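Side-chain contacts in TATA-box-binding protein (Methanococcus jannaschii, PDB 2Z8U), which probably binds the TATA box of archaeal promoters as a general transcription factor and so helps RNA polymerase to start transcription: residues K75-A80 / I104-M109; D122-A125 / G130-Y133. All coordinates share one frame; numbering follows the deposited sequence.

Following the chain from the N terminus, contact 1 comes first: the beginning of helix 77-94, late in the first repeat, meets strand 105-114, which opens the second, so it closes a loop made of the rest of that helix and the linker after it. Contact 2 opens only after contact 1 has closed, and its loop is far shorter: helix 121-127 turns back through a few residues onto strand 131-133. The two therefore stand in series, neither nested nor crossed, with centres about 31 Å apart. One antiparallel sheet joins them, contact 1 near its middle and contact 2 at a strand that is outermost within this chain, and both reach a second subunit.

Contact 1: residues K75-A80 / I104-M109; sequences KSKEEA and IKIQNM
K77 swings CG to the side opposite its own nitrogen (chi1 -178°) and runs on extended, so that its chain crosses I104 obliquely. I104 turns its CG2 branch to the lysine, and K77 CG rests 3.9 Å from I104 CG2; further out, K77 CE comes to 3.2 Å from the carbonyl oxygen I104 O. At the root of the side chain, K77 CB packs 4.1 Å from CD1 of I106, which lies two residues further on and already in the strand. A lysine suits this partly exposed border because its aliphatic stem can cover isoleucines. I104 is buried beneath and also packs on V20 and T22 of strand 14-23 and on E81 and I84 of the helix, a place for a branched, wholly apolar side chain.

The helix start is fixed locally. S76 is the N-cap: its OG accepts from E79 N at 3.0 Å, nearly straight at 165°. E79 answers by taking K75 N on OE2 at 2.8 Å, the donor lying above the carboxylate plane. On the strand, Q107 and N108 both face V19 in a classic beta bulge. The whole is helix-on-sheet packing of the TBP saddle, where the long helix of the first repeat meets the first strand of the second.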
ATOM      1  N   LYS B  75      37.820  11.712   7.955  1.00 35.01           N
ATOM      2  CA  LYS B  75      37.462  13.081   7.608  1.00 36.15           C
ATOM      3  C   LYS B  75      37.453  13.252   6.086  1.00 35.23           C
ATOM      4  O   LYS B  75      36.790  14.148   5.564  1.00 33.78           O
ATOM      5  CB  LYS B  75      38.438  14.091   8.238  1.00 36.15           C
ATOM      6  CG  LYS B  75      38.457  14.162   9.776  1.00 37.09           C
ATOM      7  CD  LYS B  75      39.301  15.369  10.257  1.00 38.08           C
ATOM      8  CE  LYS B  75      39.526  15.349  11.764  1.00 40.02           C
ATOM      9  NZ  LYS B  75      40.026  16.658  12.290  1.00 44.25           N
ATOM     10  N   SER B  76      38.191  12.385   5.393  1.00 34.09           N
ATOM     11  CA  SER B  76      38.386  12.461   3.935  1.00 34.18           C
ATOM     12  C   SER B  76      38.654  11.064   3.371  1.00 34.92           C
ATOM     13  O   SER B  76      39.062  10.152   4.113  1.00 33.92           O
ATOM     14  CB  SER B  76      39.596  13.356   3.597  1.00 34.31           C
ATOM     15  OG  SER B  76      40.795  12.713   4.008  1.00 33.75           O
ATOM     16  N   LYS B  77      38.452  10.917   2.062  1.00 34.89           N
ATOM     17  CA  LYS B  77      38.835   9.702   1.337  1.00 36.49           C
ATOM     18  C   LYS B  77      40.289   9.339   1.566  1.00 35.07           C
ATOM     19  O   LYS B  77      40.607   8.173   1.751  1.00 34.75           O
ATOM     20  CB  LYS B  77      38.574   9.866  -0.172  1.00 36.90           C
ATOM     21  CG  LYS B  77      38.901   8.620  -1.000  1.00 41.71           C
ATOM     22  CD  LYS B  77      38.795   8.943  -2.471  1.00 47.99           C
ATOM     23  CE  LYS B  77      39.680   8.048  -3.320  1.00 50.94           C
ATOM     24  NZ  LYS B  77      39.682   8.541  -4.728  1.00 53.80           N
ATOM     25  N   GLU B  78      41.178  10.343   1.548  1.00 34.50           N
ATOM     26  CA  GLU B  78      42.604  10.082   1.711  1.00 33.92           C
ATOM     27  C   GLU B  78      42.927   9.572   3.089  1.00 33.49           C
ATOM     28  O   GLU B  78      43.744   8.656   3.218  1.00 32.33           O
ATOM     29  CB  GLU B  78      43.484  11.318   1.387  1.00 34.61           C
ATOM     30  CG  GLU B  78      43.495  11.713  -0.090  1.00 35.01           C
ATOM     31  CD  GLU B  78      42.192  12.338  -0.524  1.00 37.43           C
ATOM     32  OE1 GLU B  78      41.438  12.802   0.354  1.00 37.10           O
ATOM     33  OE2 GLU B  78      41.911  12.355  -1.740  1.00 39.74           O
ATOM     34  N   GLU B  79      42.315  10.172   4.118  1.00 32.54           N
ATOM     35  CA  GLU B  79      42.525   9.693   5.477  1.00 32.75           C
ATOM     36  C   GLU B  79      42.106   8.220   5.628  1.00 32.66           C
ATOM     37  O   GLU B  79      42.805   7.414   6.276  1.00 32.37           O
ATOM     38  CB  GLU B  79      41.768  10.529   6.489  1.00 33.14           C
ATOM     39  CG  GLU B  79      41.960  10.021   7.915  1.00 35.21           C
ATOM     40  CD  GLU B  79      41.448  10.973   8.952  1.00 37.51           C
ATOM     41  OE1 GLU B  79      42.250  11.779   9.476  1.00 40.05           O
ATOM     42  OE2 GLU B  79      40.239  10.930   9.229  1.00 37.20           O
ATOM     43  N   ALA B  80      40.949   7.900   5.047  1.00 32.82           N
ATOM     44  CA  ALA B  80      40.441   6.536   5.020  1.00 33.23           C
ATOM     45  C   ALA B  80      41.424   5.605   4.308  1.00 33.50           C
ATOM     46  O   ALA B  80      41.715   4.540   4.813  1.00 32.81           O
ATOM     47  CB  ALA B  80      39.081   6.471   4.376  1.00 33.05           C
ATOM     48  N   ILE B 104      39.962   3.149  -3.442  1.00 33.50           N
ATOM     49  CA  ILE B 104      39.020   3.514  -2.402  1.00 34.25           C
ATOM     50  C   ILE B 104      37.850   4.306  -3.025  1.00 34.84           C
ATOM     51  O   ILE B 104      38.091   5.327  -3.667  1.00 34.75           O
ATOM     52  CB  ILE B 104      39.726   4.358  -1.319  1.00 34.82           C
ATOM     53  CG1 ILE B 104      40.999   3.653  -0.793  1.00 35.51           C
ATOM     54  CG2 ILE B 104      38.742   4.772  -0.211  1.00 35.66           C
ATOM     55  CD1 ILE B 104      40.831   2.244  -0.292  1.00 35.91           C
ATOM     56  N   LYS B 105      36.615   3.826  -2.843  1.00 33.40           N
ATOM     57  CA  LYS B 105      35.404   4.459  -3.424  1.00 33.50           C
ATOM     58  C   LYS B 105      34.580   5.180  -2.355  1.00 32.53           C
ATOM     59  O   LYS B 105      34.280   4.598  -1.299  1.00 32.43           O
ATOM     60  CB  LYS B 105      34.531   3.381  -4.111  1.00 33.73           C
ATOM     61  CG  LYS B 105      33.191   3.907  -4.647  1.00 38.22           C
ATOM     62  CD  LYS B 105      32.700   2.999  -5.755  1.00 45.22           C
ATOM     63  CE  LYS B 105      31.368   2.377  -5.420  1.00 49.00           C
ATOM     64  NZ  LYS B 105      31.090   1.182  -6.285  1.00 52.47           N
ATOM     65  N   ILE B 106      34.185   6.428  -2.617  1.00 28.32           N
ATOM     66  CA  ILE B 106      33.316   7.125  -1.677  1.00 27.15           C
ATOM     67  C   ILE B 106      31.900   6.569  -1.783  1.00 25.73           C
ATOM     68  O   ILE B 106      31.341   6.522  -2.863  1.00 25.33           O
ATOM     69  CB  ILE B 106      33.336   8.686  -1.879  1.00 26.21           C
ATOM     70  CG1 ILE B 106      34.679   9.260  -1.399  1.00 26.24           C
ATOM     71  CG2 ILE B 106      32.201   9.352  -1.104  1.00 25.47           C
ATOM     72  CD1 ILE B 106      34.965  10.693  -1.946  1.00 28.96           C
ATOM     73  N   GLN B 107      31.345   6.133  -0.655  1.00 24.62           N
ATOM     74  CA  GLN B 107      29.968   5.670  -0.605  1.00 25.37           C
ATOM     75  C   GLN B 107      29.020   6.714  -0.041  1.00 24.64           C
ATOM     76  O   GLN B 107      27.857   6.756  -0.415  1.00 25.48           O
ATOM     77  CB  GLN B 107      29.837   4.415   0.236  1.00 25.19           C
ATOM     78  CG  GLN B 107      30.508   3.204  -0.362  1.00 26.28           C
ATOM     79  CD  GLN B 107      29.821   2.723  -1.630  1.00 29.75           C
ATOM     80  OE1 GLN B 107      28.659   3.059  -1.893  1.00 32.08           O
ATOM     81  NE2 GLN B 107      30.545   1.946  -2.432  1.00 31.08           N
ATOM     82  N   ASN B 108      29.500   7.484   0.919  1.00 25.44           N
ATOM     83  CA  ASN B 108      28.688   8.525   1.566  1.00 26.92           C
ATOM     84  C   ASN B 108      29.601   9.632   2.096  1.00 27.65           C
ATOM     85  O   ASN B 108      30.794   9.424   2.287  1.00 26.27           O
ATOM     86  CB  ASN B 108      27.878   7.922   2.735  1.00 27.03           C
ATOM     87  CG  ASN B 108      26.495   8.554   2.903  1.00 29.66           C
ATOM     88  OD1 ASN B 108      26.312   9.751   2.694  1.00 29.41           O
ATOM     89  ND2 ASN B 108      25.510   7.730   3.311  1.00 29.84           N
ATOM     90  N   MET B 109      29.032  10.814   2.329  1.00 29.29           N
ATOM     91  CA  MET B 109      29.752  11.918   2.983  1.00 31.72           C
ATOM     92  C   MET B 109      28.766  12.753   3.763  1.00 31.35           C
ATOM     93  O   MET B 109      27.601  12.861   3.379  1.00 32.55           O
ATOM     94  CB  MET B 109      30.423  12.855   1.974  1.00 31.45           C
ATOM     95  CG  MET B 109      31.139  12.209   0.815  1.00 31.84           C
ATOM     96  SD  MET B 109      31.711  13.346  -0.472  1.00 36.81           S
ATOM     97  CE  MET B 109      33.280  13.830   0.214  1.00 30.35           C
TER

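Contact 2: residues D122-A125 / G130-Y133; sequences DDIA and GTEY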
ATOM      1  N   ASP B 122       9.193  26.857  10.073  1.00 36.40           N
ATOM      2  CA  ASP B 122       7.745  26.715   9.845  1.00 37.87           C
ATOM      3  C   ASP B 122       7.340  27.244   8.465  1.00 37.70           C
ATOM      4  O   ASP B 122       6.561  26.610   7.761  1.00 37.64           O
ATOM      5  CB  ASP B 122       6.946  27.411  10.958  1.00 38.68           C
ATOM      6  CG  ASP B 122       7.047  26.676  12.286  1.00 42.22           C
ATOM      7  OD1 ASP B 122       7.595  27.259  13.240  1.00 46.16           O
ATOM      8  OD2 ASP B 122       6.607  25.502  12.368  1.00 45.79           O
ATOM      9  N   ASP B 123       7.898  28.395   8.082  1.00 37.36           N
ATOM     10  CA  ASP B 123       7.728  28.935   6.725  1.00 37.71           C
ATOM     11  C   ASP B 123       8.170  27.959   5.648  1.00 37.05           C
ATOM     12  O   ASP B 123       7.442  27.726   4.687  1.00 37.10           O
ATOM     13  CB  ASP B 123       8.500  30.254   6.552  1.00 37.55           C
ATOM     14  CG  ASP B 123       7.783  31.442   7.160  1.00 39.15           C
ATOM     15  OD1 ASP B 123       6.611  31.299   7.573  1.00 40.16           O
ATOM     16  OD2 ASP B 123       8.404  32.533   7.218  1.00 40.33           O
ATOM     17  N   ILE B 124       9.359  27.386   5.822  1.00 36.76           N
ATOM     18  CA  ILE B 124       9.932  26.468   4.852  1.00 36.44           C
ATOM     19  C   ILE B 124       9.058  25.201   4.768  1.00 36.41           C
ATOM     20  O   ILE B 124       8.769  24.714   3.676  1.00 36.40           O
ATOM     21  CB  ILE B 124      11.435  26.136   5.175  1.00 36.07           C
ATOM     22  CG1 ILE B 124      12.342  27.363   4.971  1.00 36.70           C
ATOM     23  CG2 ILE B 124      11.971  24.978   4.307  1.00 36.68           C
ATOM     24  CD1 ILE B 124      13.727  27.207   5.598  1.00 37.27           C
ATOM     25  N   ALA B 125       8.626  24.691   5.918  1.00 36.02           N
ATOM     26  CA  ALA B 125       7.837  23.453   5.971  1.00 36.57           C
ATOM     27  C   ALA B 125       6.523  23.573   5.188  1.00 36.47           C
ATOM     28  O   ALA B 125       5.985  22.577   4.676  1.00 36.08           O
ATOM     29  CB  ALA B 125       7.543  23.086   7.410  1.00 36.13           C
ATOM     30  N   GLY B 130       8.346  18.487  -0.247  1.00 43.52           N
ATOM     31  CA  GLY B 130       9.271  17.445   0.192  1.00 42.97           C
ATOM     32  C   GLY B 130      10.062  17.810   1.439  1.00 42.37           C
ATOM     33  O   GLY B 130      11.194  17.323   1.636  1.00 43.28           O
ATOM     34  N   THR B 131       9.490  18.687   2.270  1.00 41.15           N
ATOM     35  CA  THR B 131      10.110  19.052   3.555  1.00 39.83           C
ATOM     36  C   THR B 131       9.250  18.514   4.691  1.00 39.22           C
ATOM     37  O   THR B 131       8.038  18.368   4.532  1.00 38.38           O
ATOM     38  CB  THR B 131      10.311  20.589   3.712  1.00 39.38           C
ATOM     39  OG1 THR B 131       9.052  21.258   3.629  1.00 39.67           O
ATOM     40  CG2 THR B 131      11.245  21.129   2.625  1.00 40.10           C
ATOM     41  N   GLU B 132       9.881  18.176   5.811  1.00 38.35           N
ATOM     42  CA  GLU B 132       9.151  17.896   7.054  1.00 38.38           C
ATOM     43  C   GLU B 132       9.831  18.560   8.222  1.00 38.47           C
ATOM     44  O   GLU B 132      11.054  18.746   8.225  1.00 38.17           O
ATOM     45  CB  GLU B 132       9.022  16.402   7.375  1.00 38.23           C
ATOM     46  CG  GLU B 132       7.658  15.793   7.029  1.00 39.14           C
ATOM     47  CD  GLU B 132       6.456  16.284   7.854  1.00 40.23           C
ATOM     48  OE1 GLU B 132       6.585  17.130   8.777  1.00 39.09           O
ATOM     49  OE2 GLU B 132       5.355  15.772   7.569  1.00 38.98           O
ATOM     50  N   TYR B 133       9.019  18.890   9.218  1.00 38.77           N
ATOM     51  CA  TYR B 133       9.474  19.616  10.385  1.00 38.93           C
ATOM     52  C   TYR B 133       8.521  19.284  11.502  1.00 39.70           C
ATOM     53  O   TYR B 133       7.299  19.514  11.381  1.00 40.26           O
ATOM     54  CB  TYR B 133       9.491  21.114  10.092  1.00 39.06           C
ATOM     55  CG  TYR B 133       9.919  21.984  11.243  1.00 38.51           C
ATOM     56  CD1 TYR B 133      11.147  21.798  11.857  1.00 39.74           C
ATOM     57  CD2 TYR B 133       9.100  23.019  11.700  1.00 40.61           C
ATOM     58  CE1 TYR B 133      11.557  22.615  12.923  1.00 39.77           C
ATOM     59  CE2 TYR B 133       9.498  23.841  12.755  1.00 39.32           C
ATOM     60  CZ  TYR B 133      10.723  23.628  13.363  1.00 39.77           C
ATOM     61  OH  TYR B 133      11.133  24.438  14.408  1.00 40.47           O
TER
HETATM   62  O   HOH W   1       6.164  19.917   5.675  1.00 42.39           O
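The Y133 ring meets D122 at its edge: D122 OD2 lies in the ring plane, 3.4 Å from Y133 CE2 and a little farther from CD2, so the carboxylate oxygen faces the rim of ring hydrogens, which carry slight positive charge. Carboxylate and ring planes stand 71° apart. With Y133 CG anti to the backbone N, a chi1 of 179° places the CD2-CE2 side of the ring beside the aspartate. Nearer the backbone, Y133 CB packs against A125 CB at 3.9 Å, and the small alanine lets the strand come close to the helix. Replacing Y133 by an alanine would remove the ring, which would probably leave D122 without its aromatic edge and open a gap beside the helix.

T131, two residues before Y133, also directs its CB at the helix. Its OG1 lies 3.4 Å from A125 CA and is hydrogen-bonded to V128 O, a backbone carbonyl just beyond the helix segment; threonine thus supplies a hydroxyl for that carbonyl and a methyl for I124, whose CG2 is 4.3 Å from T131 CG2. A water bridges the backbones, donating to A125 O at 2.8 Å and to T131 O at 2.7 Å. E132 points the other way: its OE1 accepts from Y133 N through the anti lone pair and also from N17 of the second subunit. Here the short helix 121-127 folds back through a short connection and packs on strand 131-133, the outermost of the sheet within this chain, at one end of the TBP saddle.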